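Local coordinates for protein Pre-mRNA-splicing factor SAD1 (Saccharomyces cerevisiae, PDB 4MSX) that promotes assembly of newly synthesized U4 snRNA into the U4/U6 snRNP and is required for pre-mRNA splicing, at residues I112-E117 against M132-V137; V121-N124 against K129-M132. All blocks are in the same frame, centred on the assembly; numbering follows the deposited sequence.

Contact 1: residues I112-E117 against M132-V137. With ZN (zinc ion), chain B.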
ATOM      1  N   ILE A 112     -34.417 -11.867   9.654  1.00 29.18           N
ATOM      2  CA  ILE A 112     -34.716 -13.248   9.282  1.00 27.92           C
ATOM      3  C   ILE A 112     -33.592 -14.217   9.541  1.00 39.30           C
ATOM      4  O   ILE A 112     -33.811 -15.328  10.029  1.00 34.16           O
ATOM      5  CB  ILE A 112     -35.151 -13.353   7.788  1.00 36.16           C
ATOM      6  CG1 ILE A 112     -36.451 -12.588   7.575  1.00 34.03           C
ATOM      7  CG2 ILE A 112     -35.213 -14.778   7.327  1.00 36.20           C
ATOM      8  CD1 ILE A 112     -36.848 -12.521   6.086  1.00 39.44           C
ATOM      9  N   HIS A 113     -32.360 -13.831   9.197  1.00 32.99           N
ATOM     10  CA  HIS A 113     -31.222 -14.687   9.477  1.00 28.81           C
ATOM     11  C   HIS A 113     -31.181 -14.985  10.977  1.00 25.20           C
ATOM     12  O   HIS A 113     -30.814 -16.088  11.375  1.00 32.75           O
ATOM     13  CB  HIS A 113     -29.917 -13.902   9.154  1.00 27.70           C
ATOM     14  CG  HIS A 113     -28.654 -14.686   9.362  1.00 33.29           C
ATOM     15  ND1 HIS A 113     -28.263 -15.721   8.540  1.00 32.38           N
ATOM     16  CD2 HIS A 113     -27.646 -14.513  10.253  1.00 34.17           C
ATOM     17  CE1 HIS A 113     -27.102 -16.199   8.958  1.00 32.44           C
ATOM     18  NE2 HIS A 113     -26.703 -15.474   9.990  1.00 34.67           N
ATOM     19  N   SER A 114     -31.491 -13.991  11.788  1.00 24.72           N
ATOM     20  CA  SER A 114     -31.223 -14.142  13.227  1.00 30.97           C
ATOM     21  C   SER A 114     -32.164 -15.218  13.779  1.00 42.33           C
ATOM     22  O   SER A 114     -31.762 -16.041  14.570  1.00 40.01           O
ATOM     23  CB  SER A 114     -31.385 -12.840  13.974  1.00 34.12           C
ATOM     24  OG  SER A 114     -32.719 -12.417  14.168  1.00 36.12           O
ATOM     25  N   ILE A 115     -33.408 -15.223  13.313  1.00 36.09           N
ATOM     26  CA  ILE A 115     -34.389 -16.237  13.779  1.00 35.16           C
ATOM     27  C   ILE A 115     -34.106 -17.596  13.168  1.00 34.90           C
ATOM     28  O   ILE A 115     -33.879 -18.568  13.875  1.00 40.93           O
ATOM     29  CB  ILE A 115     -35.814 -15.774  13.513  1.00 33.92           C
ATOM     30  CG1 ILE A 115     -36.061 -14.524  14.354  1.00 34.07           C
ATOM     31  CG2 ILE A 115     -36.830 -16.936  13.878  1.00 39.99           C
ATOM     32  CD1 ILE A 115     -37.279 -13.647  13.961  1.00 35.89           C
ATOM     33  N   ASP A 116     -34.030 -17.660  11.840  1.00 37.14           N
ATOM     34  CA  ASP A 116     -33.847 -18.920  11.152  1.00 34.74           C
ATOM     35  C   ASP A 116     -32.527 -19.595  11.297  1.00 40.53           C
ATOM     36  O   ASP A 116     -32.481 -20.809  11.230  1.00 35.74           O
ATOM     37  CB  ASP A 116     -34.149 -18.750   9.657  1.00 41.80           C
ATOM     38  CG  ASP A 116     -35.634 -18.474   9.417  1.00 43.68           C
ATOM     39  OD1 ASP A 116     -36.384 -18.598  10.384  1.00 44.16           O
ATOM     40  OD2 ASP A 116     -36.053 -18.120   8.310  1.00 47.14           O
ATOM     41  N   GLU A 117     -31.423 -18.849  11.420  1.00 34.64           N
ATOM     42  CA  GLU A 117     -30.143 -19.523  11.615  1.00 34.66           C
ATOM     43  C   GLU A 117     -29.772 -19.528  13.116  1.00 31.32           C
ATOM     44  O   GLU A 117     -28.769 -20.117  13.490  1.00 41.11           O
ATOM     45  CB  GLU A 117     -29.034 -18.840  10.770  1.00 42.09           C
ATOM     46  CG  GLU A 117     -29.409 -18.788   9.249  1.00 41.09           C
ATOM     47  CD  GLU A 117     -29.771 -20.158   8.684  1.00 50.79           C
ATOM     48  OE1 GLU A 117     -29.032 -21.136   8.946  1.00 54.99           O
ATOM     49  OE2 GLU A 117     -30.804 -20.267   7.982  1.00 51.26           O
ATOM     50  N   MET A 132     -28.335  -6.884  19.170  1.00 38.58           N
ATOM     51  CA  MET A 132     -28.893  -8.198  19.363  1.00 40.01           C
ATOM     52  C   MET A 132     -30.153  -8.274  18.503  1.00 29.77           C
ATOM     53  O   MET A 132     -30.969  -7.338  18.495  1.00 34.35           O
ATOM     54  CB  MET A 132     -29.299  -8.387  20.832  1.00 48.67           C
ATOM     55  CG  MET A 132     -28.140  -8.543  21.781  1.00 49.96           C
ATOM     56  SD  MET A 132     -27.202 -10.052  21.428  1.00 53.23           S
ATOM     57  CE  MET A 132     -26.198 -10.161  22.927  1.00 90.22           C
ATOM     58  N   LEU A 133     -30.285  -9.363  17.772  1.00 30.83           N
ATOM     59  CA  LEU A 133     -31.497  -9.614  16.955  1.00 35.16           C
ATOM     60  C   LEU A 133     -31.969 -11.031  17.243  1.00 32.48           C
ATOM     61  O   LEU A 133     -31.161 -11.967  17.339  1.00 30.61           O
ATOM     62  CB  LEU A 133     -31.220  -9.424  15.441  1.00 36.17           C
ATOM     63  CG  LEU A 133     -30.804  -8.031  14.927  1.00 37.00           C
ATOM     64  CD1 LEU A 133     -30.493  -8.038  13.395  1.00 31.31           C
ATOM     65  CD2 LEU A 133     -31.886  -7.010  15.209  1.00 40.74           C
ATOM     66  N   PRO A 134     -33.312 -11.241  17.345  1.00 33.91           N
ATOM     67  CA  PRO A 134     -34.431 -10.338  17.032  1.00 38.88           C
ATOM     68  C   PRO A 134     -34.825  -9.353  18.142  1.00 42.53           C
ATOM     69  O   PRO A 134     -35.760  -8.588  17.889  1.00 42.66           O
ATOM     70  CB  PRO A 134     -35.620 -11.297  16.737  1.00 38.98           C
ATOM     71  CG  PRO A 134     -35.321 -12.557  17.493  1.00 38.66           C
ATOM     72  CD  PRO A 134     -33.743 -12.634  17.605  1.00 33.98           C
ATOM     73  N   GLN A 135     -34.113  -9.303  19.276  1.00 40.56           N
ATOM     74  CA  GLN A 135     -34.468  -8.325  20.319  1.00 45.77           C
ATOM     75  C   GLN A 135     -34.487  -6.951  19.691  1.00 49.83           C
ATOM     76  O   GLN A 135     -35.287  -6.118  20.048  1.00 45.94           O
ATOM     77  CB  GLN A 135     -33.476  -8.314  21.493  1.00 49.97           C
ATOM     78  CG  GLN A 135     -33.375  -9.600  22.293  1.00 46.04           C
ATOM     79  CD  GLN A 135     -32.467 -10.665  21.665  1.00 54.95           C
ATOM     80  OE1 GLN A 135     -32.198 -10.691  20.421  1.00 45.57           O
ATOM     81  NE2 GLN A 135     -31.990 -11.575  22.526  1.00 49.52           N
ATOM     82  N   ASN A 136     -33.585  -6.702  18.742  1.00 39.61           N
ATOM     83  CA  ASN A 136     -33.425  -5.348  18.185  1.00 39.11           C
ATOM     84  C   ASN A 136     -33.066  -4.274  19.234  1.00 47.18           C
ATOM     85  O   ASN A 136     -33.641  -3.181  19.254  1.00 52.22           O
ATOM     86  CB  ASN A 136     -34.647  -4.923  17.391  1.00 46.66           C
ATOM     87  CG  ASN A 136     -34.319  -3.868  16.368  1.00 64.00           C
ATOM     88  OD1 ASN A 136     -33.264  -3.223  16.453  1.00 61.27           O
ATOM     89  ND2 ASN A 136     -35.199  -3.691  15.375  1.00 66.61           N
ATOM     90  N   VAL A 137     -32.090  -4.575  20.082  1.00 44.75           N
ATOM     91  CA  VAL A 137     -31.577  -3.582  21.030  1.00 46.15           C
ATOM     92  C   VAL A 137     -30.063  -3.425  20.832  1.00 46.78           C
ATOM     93  O   VAL A 137     -29.379  -4.406  20.597  1.00 40.77           O
ATOM     94  CB  VAL A 137     -31.884  -4.017  22.460  1.00 49.17           C
ATOM     95  CG1 VAL A 137     -33.417  -4.199  22.626  1.00 52.13           C
ATOM     96  CG2 VAL A 137     -31.196  -5.323  22.777  1.00 47.68           C
TER
HETATM   97 ZN    ZN B 501     -24.971 -15.887  10.992  1.00 32.87          ZN

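Contact 2: residues V121-N124 against K129-M132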
ATOM      1  N   VAL A 121     -25.998 -12.010  17.332  1.00 28.48           N
ATOM      2  CA  VAL A 121     -25.146 -10.808  17.605  1.00 28.32           C
ATOM      3  C   VAL A 121     -24.607 -10.259  16.258  1.00 28.41           C
ATOM      4  O   VAL A 121     -24.020 -11.032  15.501  1.00 30.91           O
ATOM      5  CB  VAL A 121     -23.938 -11.200  18.512  1.00 34.69           C
ATOM      6  CG1 VAL A 121     -23.180  -9.928  19.031  1.00 34.77           C
ATOM      7  CG2 VAL A 121     -24.432 -12.049  19.693  1.00 41.38           C
ATOM      8  N   PHE A 122     -24.879  -8.982  15.977  1.00 27.98           N
ATOM      9  CA  PHE A 122     -24.574  -8.344  14.716  1.00 28.03           C
ATOM     10  C   PHE A 122     -23.746  -7.066  14.953  1.00 35.25           C
ATOM     11  O   PHE A 122     -23.856  -6.413  16.009  1.00 34.04           O
ATOM     12  CB  PHE A 122     -25.867  -7.963  14.003  1.00 27.46           C
ATOM     13  CG  PHE A 122     -26.639  -9.180  13.556  1.00 29.36           C
ATOM     14  CD1 PHE A 122     -27.386  -9.909  14.508  1.00 34.30           C
ATOM     15  CD2 PHE A 122     -26.509  -9.675  12.248  1.00 26.86           C
ATOM     16  CE1 PHE A 122     -28.053 -11.087  14.126  1.00 30.84           C
ATOM     17  CE2 PHE A 122     -27.179 -10.815  11.835  1.00 34.87           C
ATOM     18  CZ  PHE A 122     -27.976 -11.538  12.775  1.00 33.80           C
ATOM     19  N   LEU A 123     -22.959  -6.700  13.939  1.00 28.87           N
ATOM     20  CA  LEU A 123     -22.273  -5.420  13.936  1.00 29.22           C
ATOM     21  C   LEU A 123     -22.806  -4.612  12.779  1.00 28.21           C
ATOM     22  O   LEU A 123     -22.783  -5.068  11.619  1.00 32.05           O
ATOM     23  CB  LEU A 123     -20.736  -5.661  13.765  1.00 29.79           C
ATOM     24  CG  LEU A 123     -19.946  -4.373  13.631  1.00 33.68           C
ATOM     25  CD1 LEU A 123     -20.006  -3.437  14.918  1.00 30.78           C
ATOM     26  CD2 LEU A 123     -18.517  -4.759  13.345  1.00 29.50           C
ATOM     27  N   ASN A 124     -23.229  -3.385  13.031  1.00 29.68           N
ATOM     28  CA  ASN A 124     -23.606  -2.532  11.913  1.00 31.00           C
ATOM     29  C   ASN A 124     -22.305  -2.057  11.262  1.00 31.83           C
ATOM     30  O   ASN A 124     -21.509  -1.441  11.962  1.00 37.41           O
ATOM     31  CB  ASN A 124     -24.389  -1.292  12.399  1.00 35.40           C
ATOM     32  CG  ASN A 124     -24.877  -0.426  11.257  1.00 45.56           C
ATOM     33  OD1 ASN A 124     -24.094  -0.015  10.389  1.00 48.33           O
ATOM     34  ND2 ASN A 124     -26.190  -0.164  11.218  1.00 46.55           N
ATOM     35  N   LYS A 129     -21.956   0.123  15.625  1.00 41.65           N
ATOM     36  CA  LYS A 129     -22.673  -0.263  16.851  1.00 37.48           C
ATOM     37  C   LYS A 129     -23.138  -1.733  16.769  1.00 42.43           C
ATOM     38  O   LYS A 129     -23.436  -2.222  15.687  1.00 34.40           O
ATOM     39  CB  LYS A 129     -23.885   0.644  17.020  1.00 52.70           C
ATOM     40  CG  LYS A 129     -23.535   2.065  17.437  1.00 54.62           C
ATOM     41  CD  LYS A 129     -24.677   3.008  17.093  1.00 62.27           C
ATOM     42  CE  LYS A 129     -24.396   4.430  17.550  1.00 62.62           C
ATOM     43  NZ  LYS A 129     -25.398   5.339  16.919  1.00 71.20           N
ATOM     44  N   PHE A 130     -23.145  -2.418  17.906  1.00 34.92           N
ATOM     45  CA  PHE A 130     -23.497  -3.819  17.992  1.00 32.10           C
ATOM     46  C   PHE A 130     -24.966  -3.981  18.395  1.00 42.83           C
ATOM     47  O   PHE A 130     -25.482  -3.219  19.251  1.00 39.11           O
ATOM     48  CB  PHE A 130     -22.684  -4.475  19.079  1.00 33.52           C
ATOM     49  CG  PHE A 130     -21.209  -4.561  18.775  1.00 39.43           C
ATOM     50  CD1 PHE A 130     -20.345  -3.519  19.123  1.00 39.21           C
ATOM     51  CD2 PHE A 130     -20.690  -5.684  18.103  1.00 29.88           C
ATOM     52  CE1 PHE A 130     -18.977  -3.623  18.847  1.00 36.25           C
ATOM     53  CE2 PHE A 130     -19.304  -5.778  17.828  1.00 36.48           C
ATOM     54  CZ  PHE A 130     -18.471  -4.749  18.206  1.00 29.80           C
ATOM     55  N   TYR A 131     -25.610  -4.998  17.836  1.00 31.73           N
ATOM     56  CA  TYR A 131     -27.047  -5.209  18.075  1.00 35.26           C
ATOM     57  C   TYR A 131     -27.319  -6.657  18.338  1.00 39.96           C
ATOM     58  O   TYR A 131     -26.671  -7.557  17.767  1.00 33.58           O
ATOM     59  CB  TYR A 131     -27.865  -4.768  16.871  1.00 35.73           C
ATOM     60  CG  TYR A 131     -27.849  -3.298  16.673  1.00 40.95           C
ATOM     61  CD1 TYR A 131     -28.808  -2.475  17.271  1.00 46.22           C
ATOM     62  CD2 TYR A 131     -26.822  -2.689  15.950  1.00 39.18           C
ATOM     63  CE1 TYR A 131     -28.768  -1.090  17.117  1.00 49.34           C
ATOM     64  CE2 TYR A 131     -26.786  -1.321  15.781  1.00 39.72           C
ATOM     65  CZ  TYR A 131     -27.744  -0.522  16.375  1.00 56.66           C
ATOM     66  OH  TYR A 131     -27.678   0.841  16.210  1.00 45.25           O
ATOM     67  N   MET A 132     -28.335  -6.884  19.170  1.00 38.58           N
ATOM     68  CA  MET A 132     -28.893  -8.198  19.363  1.00 40.01           C
ATOM     69  C   MET A 132     -30.153  -8.274  18.503  1.00 29.77           C
ATOM     70  O   MET A 132     -30.969  -7.338  18.495  1.00 34.35           O
ATOM     71  CB  MET A 132     -29.299  -8.387  20.832  1.00 48.67           C
ATOM     72  CG  MET A 132     -28.140  -8.543  21.781  1.00 49.96           C
ATOM     73  SD  MET A 132     -27.202 -10.052  21.428  1.00 53.23           S
ATOM     74  CE  MET A 132     -26.198 -10.161  22.927  1.00 90.22           C
TER

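Contact 1: residues I112-E117 against M132-V137
With chi1 at 74°, S114 holds OG between its own backbone N and carbonyl carbon, in reach of the L133-P134 peptide; I115, with chi1 at -64°, turns CG1 to the side of its backbone N, where it meets the proline ring. The backbones are closest at S114 and L133, whose CA atoms are 5.9 Å apart. S114 touches the loop with both side-chain atoms: CB lies 3.5 Å from L133 O, and OG sits 3.4 Å from P134 N. That second pair is packing alone, because the proline nitrogen has no hydrogen to share; the hydroxyl is bonded instead to F111 O, one turn back in its own helix. The peptide before P134 is cis, and the proline CB points toward the helix. CD of P134 then rests beside S114 OG at 3.6 Å, while its CG meets I115 CG1 at 3.8 Å, the isoleucine and the proline ring crossing at a slant. No hydrogen bond spans the two segments, which bury 153 Å² in all, so the junction is a small one made by van der Waals contact. It belongs to the UBP-type zinc finger, predicted to be a degenerate one, where helix 109-116 packs against the turn between strands 130-132 and 137-138. That turn contains a G1 beta bulge, with N136 and V137 both facing M132. H113, next to S114, is directed at the metal instead: its NE2 binds zinc at 2.0 Å, alongside C94, C97 and H119. E117 CB lies over one face of the imidazole near its rim, 3.7 Å above the plane, and the ring also stacks with Y101. L133 is tied to H120 by backbone hydrogen bonding, and its carbonyl oxygen accepts a bond from ND1 of the H120 ring.

Contact 2: residues V121-N124 against K129-M132
L123 and F130 face each other in a non-hydrogen-bonded antiparallel pair, with CA atoms 4.5 Å apart. From CB of F130, 3.8 Å from F122 O, the side chain runs out so that its ring presents one face to L123. CD2 also nears F122 O, and all six ring carbons, from CG out to CZ, lie 3.8 to 4.2 Å from the leucine methyl L123 CD1. That methyl stands 3.8 Å from the ring centroid, 10° off the normal, a CH-pi contact over the face. L123 delivers it with CG anti to its backbone N (chi1 175°). Replacing F130 with an alanine would probably leave the L123 methyl without its aromatic partner. F122 and Y131 form the hydrogen-bonded pair: F122 N to Y131 O and Y131 N to F122 O are both 2.9 Å. N124 N reaches K129 O almost straight, at 174°. V121 lies alongside M132, pointing the same way, with CG2 3.8 Å from SD of M132. In this beta hairpin, strand 121-124 also pairs with strand 91-94 and strand 130-132 with 137-138, while the F130 ring packs on L148 and I151 of helix 146-155.

In the fold
Contacts 1 and 2 have centres 10 Å apart and share M132, where strand 130-132 runs into the loop of contact 1. F122 joins them: its ring, on the sheet face it shares with Y131, lies against helix 109-116 and the loop, with CE1 3.8 Å from S114 CB, CD1 3.8 Å from L133 CD1 and CZ 3.9 Å from H113 CD2. Contact 1 supplies the zinc ligand H113, whereas contact 2 supplies none; the F122 side chain is about 6 Å from the ion and about 4 Å from the side chain of C94. The hairpin thus backs the metal site through F122, while V121, L123, F130 and M132 occupy the sheet face turned away from it.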